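Local coordinates for lactate racemase apoprotein (Thermoanaerobacterium thermosaccharolyticum, PDB 2YJG) that interconverts the D- and L-isomers of lactate, using a nickel-pincer cofactor derived from nicotinic acid mononucleotide, at residues Gly62-Val67 and Glu161-Val166; Ile66-Ser71 and Val99-Ala104. All coordinates share one frame; numbering follows the deposited sequence.

Contact 1 of 2, residues Gly62-Val67 and Glu161-Val166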
ATOM      1  N   GLY A  62     -10.683   3.458 -26.806  1.00 24.91           N
ATOM      2  CA  GLY A  62      -9.700   2.807 -27.651  1.00 25.74           C
ATOM      3  C   GLY A  62      -8.230   3.041 -27.317  1.00 26.52           C
ATOM      4  O   GLY A  62      -7.348   2.667 -28.108  1.00 27.27           O
ATOM      5  N   LYS A  63      -7.935   3.687 -26.186  1.00 25.55           N
ATOM      6  CA  LYS A  63      -6.544   3.934 -25.801  1.00 26.02           C
ATOM      7  C   LYS A  63      -6.034   2.765 -24.979  1.00 26.55           C
ATOM      8  O   LYS A  63      -6.801   2.212 -24.180  1.00 28.01           O
ATOM      9  CB  LYS A  63      -6.445   5.191 -24.940  1.00 25.89           C
ATOM     10  CG  LYS A  63      -6.936   6.466 -25.637  1.00 26.86           C
ATOM     11  CD  LYS A  63      -6.054   6.870 -26.760  1.00 29.90           C
ATOM     12  CE  LYS A  63      -6.140   8.340 -27.086  1.00 30.00           C
ATOM     13  NZ  LYS A  63      -7.106   8.592 -28.170  1.00 31.01           N
ATOM     14  N   LYS A  64      -4.763   2.401 -25.090  1.00 27.10           N
ATOM     15  CA  LYS A  64      -4.275   1.219 -24.337  1.00 28.39           C
ATOM     16  C   LYS A  64      -3.213   1.487 -23.289  1.00 28.06           C
ATOM     17  O   LYS A  64      -2.614   0.555 -22.744  1.00 29.26           O
ATOM     18  CB  LYS A  64      -3.757   0.154 -25.330  1.00 29.79           C
ATOM     19  CG  LYS A  64      -2.420   0.442 -25.953  1.00 31.05           C
ATOM     20  CD  LYS A  64      -2.177  -0.451 -27.197  1.00 34.20           C
ATOM     21  CE  LYS A  64      -0.859  -0.129 -27.852  1.00 32.89           C
ATOM     22  NZ  LYS A  64      -0.748  -0.908 -29.103  1.00 35.24           N
ATOM     23  N   ASN A  65      -2.884   2.745 -23.031  1.00 25.80           N
ATOM     24  CA  ASN A  65      -1.855   3.038 -22.051  1.00 24.64           C
ATOM     25  C   ASN A  65      -2.165   4.434 -21.608  1.00 22.32           C
ATOM     26  O   ASN A  65      -1.663   5.387 -22.187  1.00 24.19           O
ATOM     27  CB  ASN A  65      -0.445   2.915 -22.692  1.00 24.30           C
ATOM     28  CG  ASN A  65       0.728   3.225 -21.718  1.00 30.06           C
ATOM     29  OD1 ASN A  65       0.641   3.108 -20.478  1.00 35.82           O
ATOM     30  ND2 ASN A  65       1.867   3.588 -22.314  1.00 31.73           N
ATOM     31  N   ILE A  66      -3.009   4.539 -20.601  1.00 19.29           N
ATOM     32  CA  ILE A  66      -3.384   5.818 -19.984  1.00 17.47           C
ATOM     33  C   ILE A  66      -2.601   6.105 -18.707  1.00 16.18           C
ATOM     34  O   ILE A  66      -2.329   5.209 -17.924  1.00 13.45           O
ATOM     35  CB  ILE A  66      -4.881   5.835 -19.699  1.00 17.35           C
ATOM     36  CG1 ILE A  66      -5.625   5.487 -20.990  1.00 17.34           C
ATOM     37  CG2 ILE A  66      -5.335   7.189 -19.156  1.00 17.62           C
ATOM     38  CD1 ILE A  66      -7.097   5.363 -20.843  1.00 18.63           C
ATOM     39  N   VAL A  67      -2.187   7.364 -18.540  1.00 15.13           N
ATOM     40  CA  VAL A  67      -1.462   7.775 -17.343  1.00 16.10           C
ATOM     41  C   VAL A  67      -2.275   8.937 -16.750  1.00 14.77           C
ATOM     42  O   VAL A  67      -2.645   9.855 -17.474  1.00 14.42           O
ATOM     43  CB  VAL A  67       0.013   8.195 -17.629  1.00 16.30           C
ATOM     44  CG1 VAL A  67       0.672   8.856 -16.373  1.00 17.13           C
ATOM     45  CG2 VAL A  67       0.849   6.950 -18.190  1.00 16.50           C
ATOM     46  N   GLU A 161       5.375   8.147 -23.008  1.00 25.12           N
ATOM     47  CA  GLU A 161       4.887   6.898 -23.667  1.00 25.57           C
ATOM     48  C   GLU A 161       3.364   6.689 -23.685  1.00 25.50           C
ATOM     49  O   GLU A 161       2.857   5.950 -24.520  1.00 23.29           O
ATOM     50  CB  GLU A 161       5.475   5.682 -22.942  1.00 25.93           C
ATOM     51  CG  GLU A 161       6.947   5.549 -23.030  1.00 30.30           C
ATOM     52  CD  GLU A 161       7.480   4.507 -22.012  1.00 37.28           C
ATOM     53  OE1 GLU A 161       6.652   3.932 -21.222  1.00 39.39           O
ATOM     54  OE2 GLU A 161       8.720   4.271 -22.030  1.00 40.10           O
ATOM     55  N   ALA A 162       2.657   7.354 -22.771  1.00 24.29           N
ATOM     56  CA  ALA A 162       1.224   7.285 -22.686  1.00 23.94           C
ATOM     57  C   ALA A 162       0.501   7.597 -23.989  1.00 24.88           C
ATOM     58  O   ALA A 162       0.869   8.510 -24.721  1.00 24.58           O
ATOM     59  CB  ALA A 162       0.724   8.227 -21.600  1.00 24.45           C
ATOM     60  N   ASP A 163      -0.514   6.787 -24.267  1.00 24.11           N
ATOM     61  CA  ASP A 163      -1.541   7.054 -25.298  1.00 25.28           C
ATOM     62  C   ASP A 163      -2.400   8.234 -24.982  1.00 23.71           C
ATOM     63  O   ASP A 163      -2.854   8.984 -25.869  1.00 23.76           O
ATOM     64  CB  ASP A 163      -2.537   5.888 -25.303  1.00 26.76           C
ATOM     65  CG  ASP A 163      -2.240   4.917 -26.321  1.00 31.58           C
ATOM     66  OD1 ASP A 163      -1.188   5.091 -27.007  1.00 42.49           O
ATOM     67  OD2 ASP A 163      -3.046   3.974 -26.453  1.00 36.04           O
ATOM     68  N   LEU A 164      -2.696   8.381 -23.698  1.00 20.98           N
ATOM     69  CA  LEU A 164      -3.414   9.544 -23.233  1.00 19.37           C
ATOM     70  C   LEU A 164      -2.803   9.920 -21.911  1.00 18.84           C
ATOM     71  O   LEU A 164      -2.587   9.051 -21.028  1.00 19.09           O
ATOM     72  CB  LEU A 164      -4.888   9.233 -23.097  1.00 19.73           C
ATOM     73  CG  LEU A 164      -5.827  10.321 -22.621  1.00 19.80           C
ATOM     74  CD1 LEU A 164      -5.970  11.359 -23.702  1.00 19.62           C
ATOM     75  CD2 LEU A 164      -7.196   9.742 -22.130  1.00 21.71           C
ATOM     76  N   LEU A 165      -2.470  11.193 -21.771  1.00 18.10           N
ATOM     77  CA  LEU A 165      -1.986  11.727 -20.530  1.00 17.13           C
ATOM     78  C   LEU A 165      -2.989  12.686 -19.922  1.00 17.59           C
ATOM     79  O   LEU A 165      -3.423  13.651 -20.571  1.00 18.31           O
ATOM     80  CB  LEU A 165      -0.661  12.436 -20.755  1.00 15.86           C
ATOM     81  CG  LEU A 165       0.072  12.962 -19.502  1.00 17.13           C
ATOM     82  CD1 LEU A 165       0.415  11.793 -18.461  1.00 16.31           C
ATOM     83  CD2 LEU A 165       1.307  13.744 -19.869  1.00 18.93           C
ATOM     84  N   VAL A 166      -3.318  12.417 -18.655  1.00 16.97           N
ATOM     85  CA  VAL A 166      -4.298  13.149 -17.886  1.00 16.42           C
ATOM     86  C   VAL A 166      -3.629  13.644 -16.584  1.00 15.10           C
ATOM     87  O   VAL A 166      -2.685  13.015 -16.095  1.00 14.98           O
ATOM     88  CB  VAL A 166      -5.499  12.198 -17.550  1.00 18.24           C
ATOM     89  CG1 VAL A 166      -6.435  12.807 -16.592  1.00 23.28           C
ATOM     90  CG2 VAL A 166      -6.246  11.876 -18.796  1.00 20.91           C
TER
HETATM   91  O   HOH W   1       1.623   3.399 -25.262  1.00 50.54           O
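Val67 packs against both Leu165 and Ala162 at the buried end of this contact. Its CG1 lies anti to the backbone N (chi1 170°) and meets Leu165 CD1 at 3.6 Å. The two side chains run side by side and point the same way. The other branch, Val67 CG2, touches Ala162 CB, also at 3.6 Å. Leu158 of helix 157-161 adds to the packing on Val67. Ile66 CG2 and Leu164 CD2 meet less closely, 4.3 Å apart, and both side chains also pack on Ala60. Strands 66-71 and 164-170 are parallel neighbours in the mixed sheet of the N-terminal domain. They are the two central strands of a Rossmann-like order, 129-132, 99-104, 66-71, 164-170, 233-241, with 247-253 added antiparallel at the edge. Val67 N donates to Leu164 O, and Val67 O accepts from Val166 N. Toward the solvent side the strand pairing gives way to loops. Asp163 N still bonds to Asn65 O at 2.8 Å, but the bond is bent, with 134° at the hydrogen. Asp163 OD2 takes the backbone N-H of Lys64 at 2.7 Å, almost straight, on its anti side, a little out of the carboxylate plane. Lys64 NZ stays 6.0 Å from Asp163 OD2, and its chain leads away. A water accepts from Asn65 ND2 and donates to Glu161 O, bridging the Asn65 side chain to the end of helix 157-161.

Contact 2 of 2, residues Ile66-Ser71 and Val99-Ala104; sequences IVIITS and VKILIA
Ile68 and Val99 cross obliquely, with Ile68 CD1 resting 3.6 Å from Val99 CG1. Ile68 CG1 is anti to its own carbonyl carbon (chi1 -56°), beside the backbone N, and lies within 3.8 Å of the same Val99 CG1. Both residues also touch Leu87 of helix 79-91. Further along this face, Thr70 CG2 meets Ile101 CG2 at 3.9 Å. Thr70 OG1 is anti to the backbone N (chi1 -164°) and hydrogen-bonds Glu168 OE2, with a weak second bond to Ser79 OG. Ile103 CG2, on this face, lies 3.9 Å from Ser71 O, and the Ile103 side chain also packs on Phe130. An alanine in place of Ile103 would lose the CG2 contact with the Ser71 backbone and would probably leave a gap beside Phe130. The two strands and helix 79-91 form a beta-alpha-beta unit, and the strand directions differ by 34°. Five backbone hydrogen bonds join the strands in parallel register, from Lys100 N to Ile66 O through to Ala104 N to Thr70 O. On the other face, Val67 CG1 slants across Leu102 at 3.8 Å from its CB. Ile69 CG2 lies 3.6 Å from Ala104 CB and equally close to Leu102 O. Ala104 CB sits 3.4 Å from Thr70 O, the same oxygen that accepts from Ala104 N.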
ATOM      1  N   ILE A  66      -3.009   4.539 -20.601  1.00 19.29           N
ATOM      2  CA  ILE A  66      -3.384   5.818 -19.984  1.00 17.47           C
ATOM      3  C   ILE A  66      -2.601   6.105 -18.707  1.00 16.18           C
ATOM      4  O   ILE A  66      -2.329   5.209 -17.924  1.00 13.45           O
ATOM      5  CB  ILE A  66      -4.881   5.835 -19.699  1.00 17.35           C
ATOM      6  CG1 ILE A  66      -5.625   5.487 -20.990  1.00 17.34           C
ATOM      7  CG2 ILE A  66      -5.335   7.189 -19.156  1.00 17.62           C
ATOM      8  CD1 ILE A  66      -7.097   5.363 -20.843  1.00 18.63           C
ATOM      9  N   VAL A  67      -2.187   7.364 -18.540  1.00 15.13           N
ATOM     10  CA  VAL A  67      -1.462   7.775 -17.343  1.00 16.10           C
ATOM     11  C   VAL A  67      -2.275   8.937 -16.750  1.00 14.77           C
ATOM     12  O   VAL A  67      -2.645   9.855 -17.474  1.00 14.42           O
ATOM     13  CB  VAL A  67       0.013   8.195 -17.629  1.00 16.30           C
ATOM     14  CG1 VAL A  67       0.672   8.856 -16.373  1.00 17.13           C
ATOM     15  CG2 VAL A  67       0.849   6.950 -18.190  1.00 16.50           C
ATOM     16  N   ILE A  68      -2.613   8.829 -15.471  1.00 13.69           N
ATOM     17  CA  ILE A  68      -3.149   9.967 -14.717  1.00 13.59           C
ATOM     18  C   ILE A  68      -2.069  10.469 -13.762  1.00 13.77           C
ATOM     19  O   ILE A  68      -1.610   9.689 -12.898  1.00 14.68           O
ATOM     20  CB  ILE A  68      -4.270   9.580 -13.816  1.00 12.80           C
ATOM     21  CG1 ILE A  68      -5.409   8.884 -14.592  1.00 14.94           C
ATOM     22  CG2 ILE A  68      -4.843  10.809 -13.055  1.00 15.76           C
ATOM     23  CD1 ILE A  68      -6.472   8.240 -13.668  1.00 15.81           C
ATOM     24  N   ILE A  69      -1.741  11.759 -13.857  1.00 12.67           N
ATOM     25  CA  ILE A  69      -0.776  12.355 -12.942  1.00 13.60           C
ATOM     26  C   ILE A  69      -1.570  12.853 -11.745  1.00 14.37           C
ATOM     27  O   ILE A  69      -2.630  13.498 -11.916  1.00 13.24           O
ATOM     28  CB  ILE A  69       0.006  13.517 -13.534  1.00 12.85           C
ATOM     29  CG1 ILE A  69       0.820  13.072 -14.773  1.00 13.01           C
ATOM     30  CG2 ILE A  69       0.990  14.033 -12.478  1.00 13.44           C
ATOM     31  CD1 ILE A  69       1.489  14.228 -15.573  1.00 14.04           C
ATOM     32  N   THR A  70      -1.103  12.506 -10.540  1.00 14.34           N
ATOM     33  CA  THR A  70      -1.705  12.961  -9.318  1.00 15.84           C
ATOM     34  C   THR A  70      -0.653  13.623  -8.455  1.00 16.32           C
ATOM     35  O   THR A  70       0.561  13.415  -8.652  1.00 16.58           O
ATOM     36  CB  THR A  70      -2.368  11.799  -8.558  1.00 16.21           C
ATOM     37  OG1 THR A  70      -3.276  12.308  -7.554  1.00 18.41           O
ATOM     38  CG2 THR A  70      -1.340  10.934  -7.879  1.00 18.09           C
ATOM     39  N   SER A  71      -1.113  14.415  -7.491  1.00 17.36           N
ATOM     40  CA  SER A  71      -0.238  15.073  -6.557  1.00 19.71           C
ATOM     41  C   SER A  71       0.291  14.169  -5.432  1.00 20.02           C
ATOM     42  O   SER A  71      -0.221  13.105  -5.128  1.00 19.15           O
ATOM     43  CB  SER A  71      -0.901  16.309  -5.962  1.00 20.49           C
ATOM     44  OG  SER A  71      -1.115  17.307  -6.959  1.00 26.03           O
ATOM     45  N   VAL A  99      -4.445   1.772 -16.895  1.00 16.11           N
ATOM     46  CA  VAL A  99      -4.361   3.107 -16.307  1.00 15.34           C
ATOM     47  C   VAL A  99      -3.293   3.109 -15.234  1.00 16.22           C
ATOM     48  O   VAL A  99      -3.431   2.409 -14.241  1.00 17.77           O
ATOM     49  CB  VAL A  99      -5.661   3.581 -15.704  1.00 14.42           C
ATOM     50  CG1 VAL A  99      -5.541   5.095 -15.209  1.00 16.66           C
ATOM     51  CG2 VAL A  99      -6.736   3.502 -16.663  1.00 16.23           C
ATOM     52  N   LYS A 100      -2.245   3.896 -15.435  1.00 16.09           N
ATOM     53  CA  LYS A 100      -1.186   4.094 -14.471  1.00 17.27           C
ATOM     54  C   LYS A 100      -1.349   5.432 -13.765  1.00 16.50           C
ATOM     55  O   LYS A 100      -1.634   6.428 -14.401  1.00 18.93           O
ATOM     56  CB  LYS A 100       0.190   4.019 -15.135  1.00 17.79           C
ATOM     57  CG  LYS A 100       0.649   2.582 -15.248  1.00 21.41           C
ATOM     58  CD  LYS A 100       2.006   2.403 -15.746  1.00 24.79           C
ATOM     59  CE  LYS A 100       2.118   0.984 -16.336  1.00 26.19           C
ATOM     60  NZ  LYS A 100       3.530   0.668 -16.447  1.00 30.51           N
ATOM     61  N   ILE A 101      -1.166   5.457 -12.459  1.00 15.43           N
ATOM     62  CA  ILE A 101      -1.316   6.683 -11.713  1.00 13.96           C
ATOM     63  C   ILE A 101       0.089   7.063 -11.314  1.00 15.13           C
ATOM     64  O   ILE A 101       0.710   6.378 -10.531  1.00 16.07           O
ATOM     65  CB  ILE A 101      -2.292   6.484 -10.526  1.00 14.37           C
ATOM     66  CG1 ILE A 101      -3.672   6.065 -11.062  1.00 13.17           C
ATOM     67  CG2 ILE A 101      -2.487   7.743  -9.752  1.00 14.30           C
ATOM     68  CD1 ILE A 101      -4.601   5.485 -10.014  1.00 17.41           C
ATOM     69  N   LEU A 102       0.554   8.174 -11.837  1.00 15.29           N
ATOM     70  CA  LEU A 102       1.929   8.645 -11.656  1.00 14.72           C
ATOM     71  C   LEU A 102       1.890   9.773 -10.652  1.00 14.70           C
ATOM     72  O   LEU A 102       1.248  10.785 -10.913  1.00 13.92           O
ATOM     73  CB  LEU A 102       2.438   9.200 -12.987  1.00 15.47           C
ATOM     74  CG  LEU A 102       3.873   9.767 -13.044  1.00 15.99           C
ATOM     75  CD1 LEU A 102       4.962   8.822 -12.395  1.00 14.86           C
ATOM     76  CD2 LEU A 102       4.188  10.160 -14.440  1.00 13.86           C
ATOM     77  N   ILE A 103       2.596   9.615  -9.528  1.00 15.06           N
ATOM     78  CA  ILE A 103       2.599  10.608  -8.434  1.00 15.43           C
ATOM     79  C   ILE A 103       3.653  11.680  -8.755  1.00 15.90           C
ATOM     80  O   ILE A 103       4.835  11.355  -8.914  1.00 16.85           O
ATOM     81  CB  ILE A 103       2.932   9.959  -7.086  1.00 15.65           C
ATOM     82  CG1 ILE A 103       1.974   8.826  -6.759  1.00 17.71           C
ATOM     83  CG2 ILE A 103       2.953  10.990  -5.936  1.00 15.67           C
ATOM     84  CD1 ILE A 103       0.580   9.269  -6.591  1.00 22.08           C
ATOM     85  N   ALA A 104       3.219  12.933  -8.852  1.00 14.96           N
ATOM     86  CA  ALA A 104       4.072  14.070  -9.240  1.00 15.39           C
ATOM     87  C   ALA A 104       4.750  14.588  -8.003  1.00 17.11           C
ATOM     88  O   ALA A 104       4.225  15.460  -7.326  1.00 16.60           O
ATOM     89  CB  ALA A 104       3.187  15.211  -9.847  1.00 13.98           C
TER

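In the fold
Contacts 1 and 2 share Ile66 and Val67. Strand 66-71 pairs with 164-170 in contact 1 and with 99-104 in contact 2. Their centres are 10 Å apart. Val166 O and Ile69 N, 2.7 Å apart, probably form a hydrogen bond. Leu165 CD1 also packs on Ile69 CG1 at 3.9 Å. Contact 1 lies away from the active site and the cofactor-binding residues. Contact 2 leads toward the probable cofactor site. The Ile103 side chain is about 4 Å from that of Asp72, which probably helps bind the cofactor. The Ser71 side chain is about 8 Å from that of Lys184, the probable covalent attachment point, and about 4 Å from a sulfate, probably from the crystallisation liquor.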